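Local coordinates for protein probable 2-phosphosulfolactate phosphatase (Clostridium acetobutylicum, PDB 1VR0) that probably catalyses the magnesium-dependent hydrolysis of (2R)-O-phospho-3-sulfolactate to (2R)-3-sulfolactate and phosphate, at residues Ile18-Ala21 with Asp22-Lys25; Ser94-Pro97 with Met98-Thr101; Ile132-Val135 with Leu136-Glu139; Gly161-Ile165 with Asp166-Cys170; Lys231-Ile234 with Val235-Val238. All blocks are in the same frame, centred on the assembly; numbering follows the deposited sequence.

Contact 1 of 5, residues Ile18-Ala21 with Asp22-Lys25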
loop_
_atom_site.group_PDB
_atom_site.type_symbol
_atom_site.label_atom_id
_atom_site.label_comp_id
_atom_site.label_asym_id
_atom_site.label_seq_id
_atom_site.Cartn_x
_atom_site.Cartn_y
_atom_site.Cartn_z
ATOM N N ILE A 18 2.859 -3.797 -5.619
ATOM C CA ILE A 18 3.763 -3.366 -4.587
ATOM C C ILE A 18 3.779 -1.834 -4.659
ATOM O O ILE A 18 3.883 -1.258 -5.737
ATOM C CB ILE A 18 5.117 -3.934 -4.835
ATOM C CG1 ILE A 18 5.071 -5.440 -4.558
ATOM C CG2 ILE A 18 6.139 -3.227 -3.983
ATOM C CD1 ILE A 18 6.330 -6.203 -4.920
ATOM N N ILE A 19 3.689 -1.186 -3.509
ATOM C CA ILE A 19 3.402 0.229 -3.456
ATOM C C ILE A 19 4.630 1.163 -3.558
ATOM O O ILE A 19 4.435 2.369 -3.716
ATOM C CB ILE A 19 2.626 0.586 -2.181
ATOM C CG1 ILE A 19 3.445 0.224 -0.925
ATOM C CG2 ILE A 19 1.284 -0.130 -2.167
ATOM C CD1 ILE A 19 3.074 1.082 0.306
ATOM N N SER A 20 5.854 0.635 -3.464
ATOM C CA SER A 20 7.030 1.487 -3.553
ATOM C C SER A 20 8.304 0.670 -3.651
ATOM O O SER A 20 8.337 -0.472 -3.220
ATOM C CB SER A 20 7.132 2.410 -2.325
ATOM O OG SER A 20 8.121 1.964 -1.397
ATOM N N ALA A 21 9.358 1.295 -4.172
ATOM C CA ALA A 21 10.696 0.683 -4.235
ATOM C C ALA A 21 11.226 0.188 -2.876
ATOM O O ALA A 21 11.972 -0.785 -2.830
ATOM C CB ALA A 21 11.687 1.669 -4.866
ATOM N N ASP A 22 10.830 0.847 -1.794
ATOM C CA ASP A 22 11.212 0.440 -0.437
ATOM C C ASP A 22 10.304 -0.617 0.164
ATOM O O ASP A 22 10.522 -1.035 1.296
ATOM C CB ASP A 22 11.247 1.653 0.499
ATOM C CG ASP A 22 12.426 2.571 0.223
ATOM O OD1 ASP A 22 13.506 2.089 -0.146
ATOM O OD2 ASP A 22 12.316 3.794 0.367
ATOM N N ASP A 23 9.295 -1.059 -0.583
ATOM C CA ASP A 23 8.395 -2.111 -0.104
ATOM C C ASP A 23 8.460 -3.397 -0.930
ATOM O O ASP A 23 7.643 -4.288 -0.752
ATOM C CB ASP A 23 6.986 -1.566 -0.022
ATOM C CG ASP A 23 6.849 -0.540 1.080
ATOM O OD1 ASP A 23 7.062 -0.949 2.261
ATOM O OD2 ASP A 23 6.586 0.665 0.768
ATOM N N ILE A 24 9.473 -3.537 -1.777
ATOM C CA ILE A 24 9.648 -4.763 -2.518
ATOM C C ILE A 24 10.164 -5.866 -1.596
ATOM O O ILE A 24 11.089 -5.660 -0.835
ATOM C CB ILE A 24 10.653 -4.588 -3.615
ATOM C CG1 ILE A 24 10.134 -3.641 -4.659
ATOM C CG2 ILE A 24 10.959 -5.900 -4.282
ATOM C CD1 ILE A 24 11.178 -3.223 -5.614
ATOM N N LYS A 25 9.555 -7.035 -1.657
ATOM C CA LYS A 25 10.069 -8.209 -0.965
ATOM C C LYS A 25 10.227 -9.245 -2.053
ATOM O O LYS A 25 9.311 -9.436 -2.854
ATOM C CB LYS A 25 9.096 -8.668 0.131
ATOM C CG LYS A 25 8.961 -7.706 1.335
ATOM C CD LYS A 25 7.507 -7.728 1.876
ATOM C CE LYS A 25 7.266 -6.927 3.203
ATOM N NZ LYS A 25 7.634 -7.718 4.419
#
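Ile-18 ends strand 13-18 and lays its CG2 branch against the backbone where Asp-23 joins Ile-24. CG2 of Ile-18 lies 3.7 Å from Asp-23 O. The same Ile-18 CG2 is 4.1 Å from CG1 of Ile-24, an apolar touch between the two branched chains. Ile-18 also packs on Val-153 of the neighbouring strand 152-156. Ile-19 comes next. Its CG1 is tucked over the main chain, close to both N and C (chi1 60°), and from there CG1 and CD1 both reach the carboxylate of Asp-23. CD1 of Ile-19 stops 3.6 Å from Asp-23 OD2, a contact of methyl with oxygen. Ser-20 carries the polar part. Its OG gives its proton to Asp-23 OD2 over 3.0 Å, from above the carboxylate plane, and accepts the backbone N of Asp-22, also at 3.0 Å. Ser-20 O takes the N-H of Asp-23 at 2.9 Å, which closes the turn. Ala-21 offers its carbonyl oxygen to the end of Ile-24, with CD1 at 3.8 Å. Asp-22 OD1 makes a salt bridge with Arg-119. Asp-22 O accepts Lys-25 NZ of the second subunit. The Ser-20 hydroxyl thus works as donor and acceptor at once, tying a side chain and a backbone N-H to one point. Its hydrogen bond, with the turn, holds the buried Asp-23 carboxylate beside apolar Ile-19 and probably steadies its negative charge.

Contact 2 of 5, residues Ser94-Pro97 with Met98-Thr101. With 3SL ((2R)-3-sulfolactic acid), chain E.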
loop_
_atom_site.group_PDB
_atom_site.type_symbol
_atom_site.label_atom_id
_atom_site.label_comp_id
_atom_site.label_asym_id
_atom_site.label_seq_id
_atom_site.Cartn_x
_atom_site.Cartn_y
_atom_site.Cartn_z
ATOM N N SER A 94 18.307 15.265 -19.021
ATOM C CA SER A 94 17.632 15.279 -17.748
ATOM C C SER A 94 16.676 14.115 -17.782
ATOM O O SER A 94 17.014 13.102 -18.385
ATOM C CB SER A 94 16.990 16.656 -17.576
ATOM O OG SER A 94 15.841 16.599 -16.806
ATOM N N ASN A 95 15.526 14.220 -17.120
ATOM C CA ASN A 95 14.557 13.119 -17.084
ATOM C C ASN A 95 13.196 13.495 -17.707
ATOM O O ASN A 95 12.156 12.955 -17.354
ATOM C CB ASN A 95 14.403 12.566 -15.653
ATOM C CG ASN A 95 13.999 11.131 -15.658
ATOM O OD1 ASN A 95 14.610 10.338 -16.358
ATOM N ND2 ASN A 95 12.946 10.783 -14.947
ATOM N N SER A 96 13.248 14.399 -18.675
ATOM C CA SER A 96 12.081 14.764 -19.462
ATOM C C SER A 96 12.012 13.872 -20.669
ATOM O O SER A 96 12.952 13.826 -21.419
ATOM C CB SER A 96 12.194 16.196 -19.957
ATOM O OG SER A 96 11.215 16.391 -20.944
ATOM N N PRO A 97 10.893 13.173 -20.873
ATOM C CA PRO A 97 10.754 12.369 -22.088
ATOM C C PRO A 97 10.924 13.124 -23.408
ATOM O O PRO A 97 11.406 12.509 -24.366
ATOM C CB PRO A 97 9.333 11.791 -21.979
ATOM C CG PRO A 97 9.008 11.827 -20.593
ATOM C CD PRO A 97 9.716 13.040 -20.008
HETATM N N MSE A 98 10.595 14.421 -23.468
HETATM C CA MSE A 98 10.717 15.185 -24.728
HETATM C C MSE A 98 12.100 15.363 -25.249
HETATM O O MSE A 98 12.264 15.600 -26.434
HETATM C CB MSE A 98 10.130 16.585 -24.644
HETATM C CG MSE A 98 8.703 16.603 -25.132
HETATM SE SE MSE A 98 7.614 15.843 -23.703
HETATM C CE MSE A 98 7.392 17.676 -22.712
ATOM N N GLU A 99 13.090 15.309 -24.377
ATOM C CA GLU A 99 14.443 15.541 -24.822
ATOM C C GLU A 99 15.088 14.298 -25.453
ATOM O O GLU A 99 16.127 14.417 -26.107
ATOM C CB GLU A 99 15.281 16.228 -23.730
ATOM C CG GLU A 99 15.672 15.447 -22.501
ATOM C CD GLU A 99 16.007 16.378 -21.304
ATOM O OE1 GLU A 99 16.787 17.342 -21.443
ATOM O OE2 GLU A 99 15.475 16.138 -20.199
ATOM N N TYR A 100 14.411 13.147 -25.356
ATOM C CA TYR A 100 14.880 11.899 -25.952
ATOM C C TYR A 100 14.225 11.647 -27.290
ATOM O O TYR A 100 13.598 10.600 -27.515
ATOM C CB TYR A 100 14.660 10.721 -24.994
ATOM C CG TYR A 100 15.403 10.913 -23.707
ATOM C CD1 TYR A 100 16.714 10.474 -23.583
ATOM C CD2 TYR A 100 14.813 11.579 -22.613
ATOM C CE1 TYR A 100 17.430 10.659 -22.397
ATOM C CE2 TYR A 100 15.523 11.777 -21.435
ATOM C CZ TYR A 100 16.839 11.308 -21.336
ATOM O OH TYR A 100 17.604 11.500 -20.208
ATOM N N THR A 101 14.401 12.617 -28.179
ATOM C CA THR A 101 13.942 12.519 -29.561
ATOM C C THR A 101 14.765 11.510 -30.338
ATOM O O THR A 101 15.895 11.200 -29.958
ATOM C CB THR A 101 14.064 13.882 -30.313
ATOM O OG1 THR A 101 15.449 14.239 -30.499
ATOM C CG2 THR A 101 13.360 14.964 -29.589
HETATM O O11 3SL E . 11.629 13.836 -7.237
HETATM C C1 3SL E . 11.400 14.155 -8.421
HETATM O O12 3SL E . 10.846 15.221 -8.790
HETATM C C2 3SL E . 11.826 13.178 -9.451
HETATM O O2 3SL E . 11.516 11.880 -8.949
HETATM C C3 3SL E . 11.101 13.520 -10.737
HETATM S S 3SL E . 11.307 12.345 -11.894
HETATM O O3S 3SL E . 12.342 12.768 -12.853
HETATM O O1S 3SL E . 11.426 10.950 -11.348
HETATM O O2S 3SL E . 10.111 12.364 -12.744
#
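Glu-99 OE2 is gripped by two backbone N-H groups of the loop before it. Ser-96 N gives the straighter bond, 3.2 Å at 152°, and uses the anti lone pair of OE2. Ser-94 N adds a weak bond to the same oxygen. With chi1 at 71°, Glu-99 CG starts out over its own main chain. The side chain then runs extended, which carries the carboxylate back to the N-H groups of Ser-94 and Ser-96. Tyr-100 returns to the same loop with its ring. Ser-94 O and Pro-97 O lie at the ring edge, in its plane. Tyr-100 OH donates to Ser-94 O; the 2.5 Å is very short and its exact length is doubtful. A short 3-10 turn carries the backbone bonds Tyr-100 N to Pro-97 O, 3.2 Å, and the weak Glu-99 N to Ser-96 O. Separately, Met-98 N donates to Ser-96 OG, 3.3 Å. That serine hydroxyl also bonds Asp-225. Asn-95 points out of the turn into the ligand pocket. Its ND2 donates to O3S of the sulfolactic acid, 2.9 Å, and the ligand is also held by Arg-41. The loop runs from strand 77-81 to helix 102-105. Pro-97 packs on helices 42-51 and 223-229, and Tyr-100 lies against strand 109-113.

Contact 3 of 5, residues Ile132-Val135 with Leu136-Glu139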
loop_
_atom_site.group_PDB
_atom_site.type_symbol
_atom_site.label_atom_id
_atom_site.label_comp_id
_atom_site.label_asym_id
_atom_site.label_seq_id
_atom_site.Cartn_x
_atom_site.Cartn_y
_atom_site.Cartn_z
ATOM N N ILE A 132 8.701 -2.840 -18.516
ATOM C CA ILE A 132 8.692 -1.432 -18.166
ATOM C C ILE A 132 7.380 -0.859 -18.621
ATOM O O ILE A 132 7.066 -0.933 -19.792
ATOM C CB ILE A 132 9.827 -0.660 -18.845
ATOM C CG1 ILE A 132 11.191 -1.264 -18.465
ATOM C CG2 ILE A 132 9.737 0.787 -18.470
ATOM C CD1 ILE A 132 11.441 -1.413 -16.951
ATOM N N GLY A 133 6.618 -0.295 -17.687
ATOM C CA GLY A 133 5.288 0.190 -17.991
ATOM C C GLY A 133 5.052 1.633 -17.634
ATOM O O GLY A 133 5.715 2.208 -16.771
ATOM N N SER A 134 4.087 2.219 -18.326
ATOM C CA SER A 134 3.755 3.633 -18.172
ATOM C C SER A 134 2.380 3.789 -18.755
ATOM O O SER A 134 1.852 2.849 -19.386
ATOM C CB SER A 134 4.759 4.488 -18.952
ATOM O OG SER A 134 4.729 4.211 -20.364
ATOM N N VAL A 135 1.811 4.976 -18.621
ATOM C CA VAL A 135 0.540 5.261 -19.314
ATOM C C VAL A 135 0.703 5.129 -20.819
ATOM O O VAL A 135 -0.189 4.640 -21.519
ATOM C CB VAL A 135 -0.020 6.678 -18.956
ATOM C CG1 VAL A 135 -1.380 6.925 -19.605
ATOM C CG2 VAL A 135 -0.174 6.805 -17.480
ATOM N N LEU A 136 1.852 5.570 -21.306
ATOM C CA LEU A 136 2.114 5.633 -22.747
ATOM C C LEU A 136 2.047 4.274 -23.417
ATOM O O LEU A 136 1.616 4.193 -24.550
ATOM C CB LEU A 136 3.503 6.214 -22.996
ATOM C CG LEU A 136 3.788 7.599 -22.444
ATOM C CD1 LEU A 136 5.297 7.806 -22.353
ATOM C CD2 LEU A 136 3.110 8.631 -23.317
ATOM N N ASN A 137 2.501 3.219 -22.733
ATOM C CA ASN A 137 2.464 1.866 -23.301
ATOM C C ASN A 137 1.603 0.869 -22.522
ATOM O O ASN A 137 1.782 -0.343 -22.639
ATOM C CB ASN A 137 3.885 1.326 -23.516
ATOM C CG ASN A 137 4.594 0.978 -22.229
ATOM O OD1 ASN A 137 4.167 1.371 -21.156
ATOM N ND2 ASN A 137 5.677 0.228 -22.336
ATOM N N GLY A 138 0.637 1.391 -21.776
ATOM C CA GLY A 138 -0.235 0.580 -20.925
ATOM C C GLY A 138 -0.925 -0.556 -21.644
ATOM O O GLY A 138 -0.824 -1.695 -21.220
ATOM N N GLU A 139 -1.590 -0.261 -22.753
ATOM C CA GLU A 139 -2.260 -1.302 -23.519
ATOM C C GLU A 139 -1.273 -2.380 -23.984
ATOM O O GLU A 139 -1.543 -3.587 -23.870
ATOM C CB GLU A 139 -2.988 -0.711 -24.737
ATOM C CG GLU A 139 -4.184 0.192 -24.428
ATOM C CD GLU A 139 -5.489 -0.565 -24.112
ATOM O OE1 GLU A 139 -5.538 -1.801 -24.203
ATOM O OE2 GLU A 139 -6.501 0.079 -23.778
#
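Asn-137 holds its CG between the backbone N and the carbonyl carbon (chi1 72°), and Ser-134 places its OG in the same kind of position (chi1 62°). These torsions swing the amide of Asn-137 back along the end of strand 129-133 and bring the serine hydroxyl up to it. The amide then meets the backbone with both ends. ND2 of Asn-137 donates to Ile-132 O over 3.1 Å in a nearly straight bond, 170° at the hydrogen. The acceptor lies in the amide plane. OD1 of Asn-137 takes the N-H of Ser-134 at 3.0 Å, but this bond is bent and weak. Ser-134 OG also lies 3.0 Å from Asn-137 OD1. Its proton may go there or to another acceptor, and a weak bond links this hydroxyl to Thr-47. Leu-136 sets its CB against the same hydroxyl, 3.5 Å from Ser-134 OG. The backbone bends as a type I beta turn from Val-135 to Gly-138, closed by a weak bond from Gly-138 N to Val-135 O. A second weak bond, from Asn-137 N to Ser-134 O, overlaps it. Asn-137 is the N-cap residue of helix 138-148, yet its side chain makes no capping bond. It faces the strand instead, and ND2 also donates to Leu-237 O, its strongest partner. The amide therefore satisfies polar backbone atoms in a buried place. With acceptors at Ile-132 and Leu-237 and a donor at Ser-134, these partners are consistent with one orientation of the amide, which ties the strand end to the helix start.

Contact 4 of 5, residues Gly161-Ile165 with Asp166-Cys170. With MG (magnesium ion), chain D.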
loop_
_atom_site.group_PDB
_atom_site.type_symbol
_atom_site.label_atom_id
_atom_site.label_comp_id
_atom_site.label_asym_id
_atom_site.label_seq_id
_atom_site.Cartn_x
_atom_site.Cartn_y
_atom_site.Cartn_z
ATOM N N GLY A 161 10.370 6.176 -1.593
ATOM C CA GLY A 161 9.913 5.044 -0.798
ATOM C C GLY A 161 8.504 5.112 -0.241
ATOM O O GLY A 161 8.221 4.496 0.777
ATOM N N GLU A 162 7.623 5.840 -0.903
ATOM C CA GLU A 162 6.263 5.946 -0.468
ATOM C C GLU A 162 5.265 5.735 -1.593
ATOM O O GLU A 162 5.468 6.113 -2.739
ATOM C CB GLU A 162 6.000 7.316 0.149
ATOM C CG GLU A 162 7.169 7.817 0.992
ATOM C CD GLU A 162 6.791 8.240 2.401
ATOM O OE1 GLU A 162 5.853 9.079 2.583
ATOM O OE2 GLU A 162 7.484 7.753 3.334
ATOM N N PHE A 163 4.162 5.138 -1.205
ATOM C CA PHE A 163 2.994 5.052 -2.024
ATOM C C PHE A 163 2.777 6.386 -2.726
ATOM O O PHE A 163 2.706 7.433 -2.064
ATOM C CB PHE A 163 1.822 4.712 -1.067
ATOM C CG PHE A 163 0.534 4.451 -1.739
ATOM C CD1 PHE A 163 -0.139 5.458 -2.402
ATOM C CD2 PHE A 163 -0.049 3.217 -1.652
ATOM C CE1 PHE A 163 -1.367 5.233 -2.997
ATOM C CE2 PHE A 163 -1.286 2.974 -2.239
ATOM C CZ PHE A 163 -1.941 3.999 -2.912
ATOM N N SER A 164 2.625 6.340 -4.050
ATOM C CA SER A 164 2.385 7.531 -4.857
ATOM C C SER A 164 1.196 7.307 -5.775
ATOM O O SER A 164 1.122 6.315 -6.511
ATOM C CB SER A 164 3.617 7.860 -5.678
ATOM O OG SER A 164 3.665 9.243 -5.963
ATOM N N ILE A 165 0.260 8.247 -5.721
ATOM C CA ILE A 165 -0.973 8.180 -6.514
ATOM C C ILE A 165 -0.757 8.049 -8.023
ATOM O O ILE A 165 -1.513 7.352 -8.685
ATOM C CB ILE A 165 -1.890 9.376 -6.186
ATOM C CG1 ILE A 165 -2.712 9.033 -4.937
ATOM C CG2 ILE A 165 -2.795 9.708 -7.348
ATOM C CD1 ILE A 165 -3.492 10.165 -4.337
ATOM N N ASP A 166 0.264 8.708 -8.566
ATOM C CA ASP A 166 0.555 8.588 -10.024
ATOM C C ASP A 166 0.848 7.125 -10.391
ATOM O O ASP A 166 0.226 6.556 -11.304
ATOM C CB ASP A 166 1.719 9.512 -10.474
ATOM C CG ASP A 166 2.954 9.416 -9.576
ATOM O OD1 ASP A 166 2.889 8.880 -8.453
ATOM O OD2 ASP A 166 4.015 9.898 -9.985
ATOM N N ASP A 167 1.771 6.493 -9.676
ATOM C CA ASP A 167 2.141 5.135 -10.034
ATOM C C ASP A 167 0.958 4.186 -9.784
ATOM O O ASP A 167 0.771 3.233 -10.492
ATOM C CB ASP A 167 3.420 4.684 -9.285
ATOM C CG ASP A 167 4.667 5.472 -9.732
ATOM O OD1 ASP A 167 4.672 5.922 -10.879
ATOM O OD2 ASP A 167 5.632 5.652 -8.968
ATOM N N PHE A 168 0.153 4.478 -8.780
ATOM C CA PHE A 168 -0.937 3.617 -8.379
ATOM C C PHE A 168 -2.052 3.639 -9.417
ATOM O O PHE A 168 -2.566 2.581 -9.800
ATOM C CB PHE A 168 -1.458 4.083 -7.026
ATOM C CG PHE A 168 -2.398 3.107 -6.320
ATOM C CD1 PHE A 168 -1.920 1.923 -5.784
ATOM C CD2 PHE A 168 -3.741 3.426 -6.119
ATOM C CE1 PHE A 168 -2.779 1.041 -5.105
ATOM C CE2 PHE A 168 -4.583 2.554 -5.443
ATOM C CZ PHE A 168 -4.095 1.363 -4.927
ATOM N N ILE A 169 -2.430 4.829 -9.895
ATOM C CA ILE A 169 -3.512 4.901 -10.866
ATOM C C ILE A 169 -3.066 4.298 -12.190
ATOM O O ILE A 169 -3.854 3.686 -12.915
ATOM C CB ILE A 169 -4.057 6.336 -11.043
ATOM C CG1 ILE A 169 -5.353 6.310 -11.881
ATOM C CG2 ILE A 169 -3.038 7.271 -11.647
ATOM C CD1 ILE A 169 -6.215 7.601 -11.760
ATOM N N CYS A 170 -1.789 4.483 -12.507
ATOM C CA CYS A 170 -1.221 3.928 -13.717
ATOM C C CYS A 170 -1.251 2.412 -13.630
ATOM O O CYS A 170 -1.583 1.772 -14.603
ATOM C CB CYS A 170 0.204 4.417 -13.898
ATOM S SG CYS A 170 0.918 3.850 -15.463
HETATM MG MG MG D . 7.202 7.423 -9.075
HETATM O O HOH W 1 5.903 8.340 -11.056
HETATM O O HOH W 2 6.339 9.573 -8.197
#
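Phe-163 and Phe-168 make the apolar part. CZ of Phe-163 stands over the centre of one face of the Phe-168 ring, 3.4 Å above its plane. The ring planes meet at 41°, so the pair is oblique. Both rings have CG anti to the backbone N, with chi1 of -174° in Phe-163, and this brings the Phe-163 ring to the Phe-168 face. The polar part lies apart from the rings. Ser-164 is the N-cap residue, though its side chain makes no capping bond. It gives its hydroxyl proton to Asp-166 OD1 over 2.6 Å, on the syn side, somewhat out of the carboxylate plane. The other oxygen of Asp-166, OD2, accepts a proton from water 1 at 2.7 Å. That water also donates to Asp-167 OD1. The backbone opens the helix with Phe-168 N to Ser-164 O, 3.1 Å, and Ile-169 N to Ile-165 O, 2.9 Å. Asp-167 OD2 binds the magnesium ion at 2.4 Å, with waters 1 and 2, Asp-38 and Gly-158 completing the observed ligands. Asp-166 is thus a second-shell residue, acting through a metal-bound water. Met-39 N steadies Asp-167 OD1. This first turn of helix 165-181 follows the loop from strand 152-156. Helices 189-199 and 205-208 pack over its side chains, and Asp-189 of the second subunit accepts Ile-165 N.

Contact 5 of 5, residues Lys231-Ile234 with Val235-Val238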
loop_
_atom_site.group_PDB
_atom_site.type_symbol
_atom_site.label_atom_id
_atom_site.label_comp_id
_atom_site.label_asym_id
_atom_site.label_seq_id
_atom_site.Cartn_x
_atom_site.Cartn_y
_atom_site.Cartn_z
ATOM N N LYS A 231 -0.690 10.722 -21.573
ATOM C CA LYS A 231 -1.250 10.263 -22.841
ATOM C C LYS A 231 -1.277 8.731 -22.916
ATOM O O LYS A 231 -0.280 8.049 -22.684
ATOM C CB LYS A 231 -0.489 10.885 -24.021
ATOM C CG LYS A 231 -0.466 12.416 -23.948
ATOM C CD LYS A 231 -0.884 13.144 -25.215
ATOM C CE LYS A 231 -1.780 14.395 -24.840
ATOM N NZ LYS A 231 -2.540 15.033 -25.987
ATOM N N LYS A 232 -2.446 8.199 -23.222
ATOM C CA LYS A 232 -2.668 6.749 -23.290
ATOM C C LYS A 232 -2.183 6.139 -24.591
ATOM O O LYS A 232 -2.397 6.704 -25.643
ATOM C CB LYS A 232 -4.180 6.419 -23.151
ATOM C CG LYS A 232 -4.772 6.649 -21.753
ATOM C CD LYS A 232 -6.276 6.417 -21.730
ATOM C CE LYS A 232 -6.772 6.262 -20.325
ATOM N NZ LYS A 232 -8.246 6.389 -20.305
ATOM N N ASP A 233 -1.526 4.986 -24.518
ATOM C CA ASP A 233 -1.421 4.093 -25.685
ATOM C C ASP A 233 -0.832 4.749 -26.907
ATOM O O ASP A 233 -1.299 4.522 -28.021
ATOM C CB ASP A 233 -2.814 3.544 -26.022
ATOM C CG ASP A 233 -2.794 2.456 -27.096
ATOM O OD1 ASP A 233 -1.895 1.565 -27.127
ATOM O OD2 ASP A 233 -3.718 2.488 -27.937
ATOM N N ILE A 234 0.189 5.574 -26.724
ATOM C CA ILE A 234 0.891 6.122 -27.871
ATOM C C ILE A 234 2.164 5.338 -28.179
ATOM O O ILE A 234 2.742 5.491 -29.240
ATOM C CB ILE A 234 1.181 7.639 -27.762
ATOM C CG1 ILE A 234 2.221 7.964 -26.698
ATOM C CG2 ILE A 234 -0.105 8.429 -27.506
ATOM C CD1 ILE A 234 2.559 9.465 -26.719
ATOM N N VAL A 235 2.591 4.474 -27.284
ATOM C CA VAL A 235 3.742 3.622 -27.573
ATOM C C VAL A 235 3.313 2.152 -27.548
ATOM O O VAL A 235 2.643 1.724 -26.611
ATOM C CB VAL A 235 4.877 3.911 -26.575
ATOM C CG1 VAL A 235 6.008 2.897 -26.725
ATOM C CG2 VAL A 235 5.373 5.374 -26.766
ATOM N N LYS A 236 3.666 1.408 -28.595
ATOM C CA LYS A 236 3.281 -0.015 -28.761
ATOM C C LYS A 236 4.389 -0.975 -28.339
ATOM O O LYS A 236 4.278 -2.173 -28.496
ATOM C CB LYS A 236 2.913 -0.312 -30.221
ATOM C CG LYS A 236 1.864 0.626 -30.843
ATOM C CD LYS A 236 0.602 0.789 -29.970
ATOM C CE LYS A 236 -0.342 1.866 -30.570
ATOM N NZ LYS A 236 -1.620 1.937 -29.820
ATOM N N LEU A 237 5.436 -0.424 -27.771
ATOM C CA LEU A 237 6.622 -1.157 -27.380
ATOM C C LEU A 237 6.587 -1.463 -25.881
ATOM O O LEU A 237 6.149 -0.615 -25.073
ATOM C CB LEU A 237 7.803 -0.239 -27.619
ATOM C CG LEU A 237 9.056 -0.862 -28.125
ATOM C CD1 LEU A 237 8.873 -1.205 -29.585
ATOM C CD2 LEU A 237 10.149 0.170 -27.896
ATOM N N VAL A 238 7.071 -2.650 -25.510
ATOM C CA VAL A 238 7.204 -3.004 -24.113
ATOM C C VAL A 238 8.639 -3.289 -23.754
ATOM O O VAL A 238 9.095 -4.407 -23.863
ATOM C CB VAL A 238 6.381 -4.223 -23.775
ATOM C CG1 VAL A 238 6.499 -4.526 -22.285
ATOM C CG2 VAL A 238 4.921 -3.995 -24.162
HETATM O O HOH W 3 0.233 0.949 -25.724
#
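The backbone takes a left-handed conformation at Asp-233 (phi 56°, psi 40°) and runs on through Ile-234 and Val-235 in a bend without regular helix or strand. Lys-236 reaches back over this bend to Asp-233. Its chain starts with CG beside the backbone N and bends again at chi2 (-50°), then runs straight to NZ. The ammonium meets the carboxylate from above its plane, not along its edge. NZ of Lys-236 makes a salt bridge with Asp-233 OD1, 2.7 Å away. Lys-236 NZ also lies 2.9 Å from Asp-233 OD2. It donates as well to the backbone oxygen of the same residue, Asp-233 O, at 3.2 Å, from above the carbonyl plane. One lysine end therefore holds both the side chain and the main chain of Asp-233. The segment is part of the long loop that leads from helix 223-229 to strand 240-242, the antiparallel member next to strand 129-133 in the seven-stranded mixed sheet. Water 3 spans the bend on a second route. It donates to Asp-233 OD1 over 2.6 Å and to Val-235 O over 2.7 Å. OD1 thus receives a charged donor and a water together, which probably keeps the aspartate ionised. The apolar chains Ile-234 and Val-235 touch more loosely, CG1 of Ile-234 lying 4.1 Å from CG2 of Val-235. Ile-234 also rests on Leu-136. The buried Val-235 packs on Thr-47 and Asn-51 of helix 42-51, while the chain of Lys-236 is exposed.

The contacts follow one another along the chain in the order 1 to 5, each a local turn or helix start. Contacts 1, 3 and 4 lie at or after strands 13-18, 129-133 and 152-156 of the mixed sheet. Contact 5 leads into strand 240-242. Contacts 3 and 5 are the nearest pair, with centres about 6 Å apart, and are probably joined by hydrogen bonds. Contacts 1 and 4 touch, and both reach the second subunit. Contact 4 also touches contact 3 through Cys-170. Contact 2 stands off beside the three-stranded sheet, its centre about 21 Å from that of contact 4. Contact 4 supplies the metal ligand Asp-167 and contact 2 the sulfolactate ligand Asn-95; Asp-38 is common to both sites.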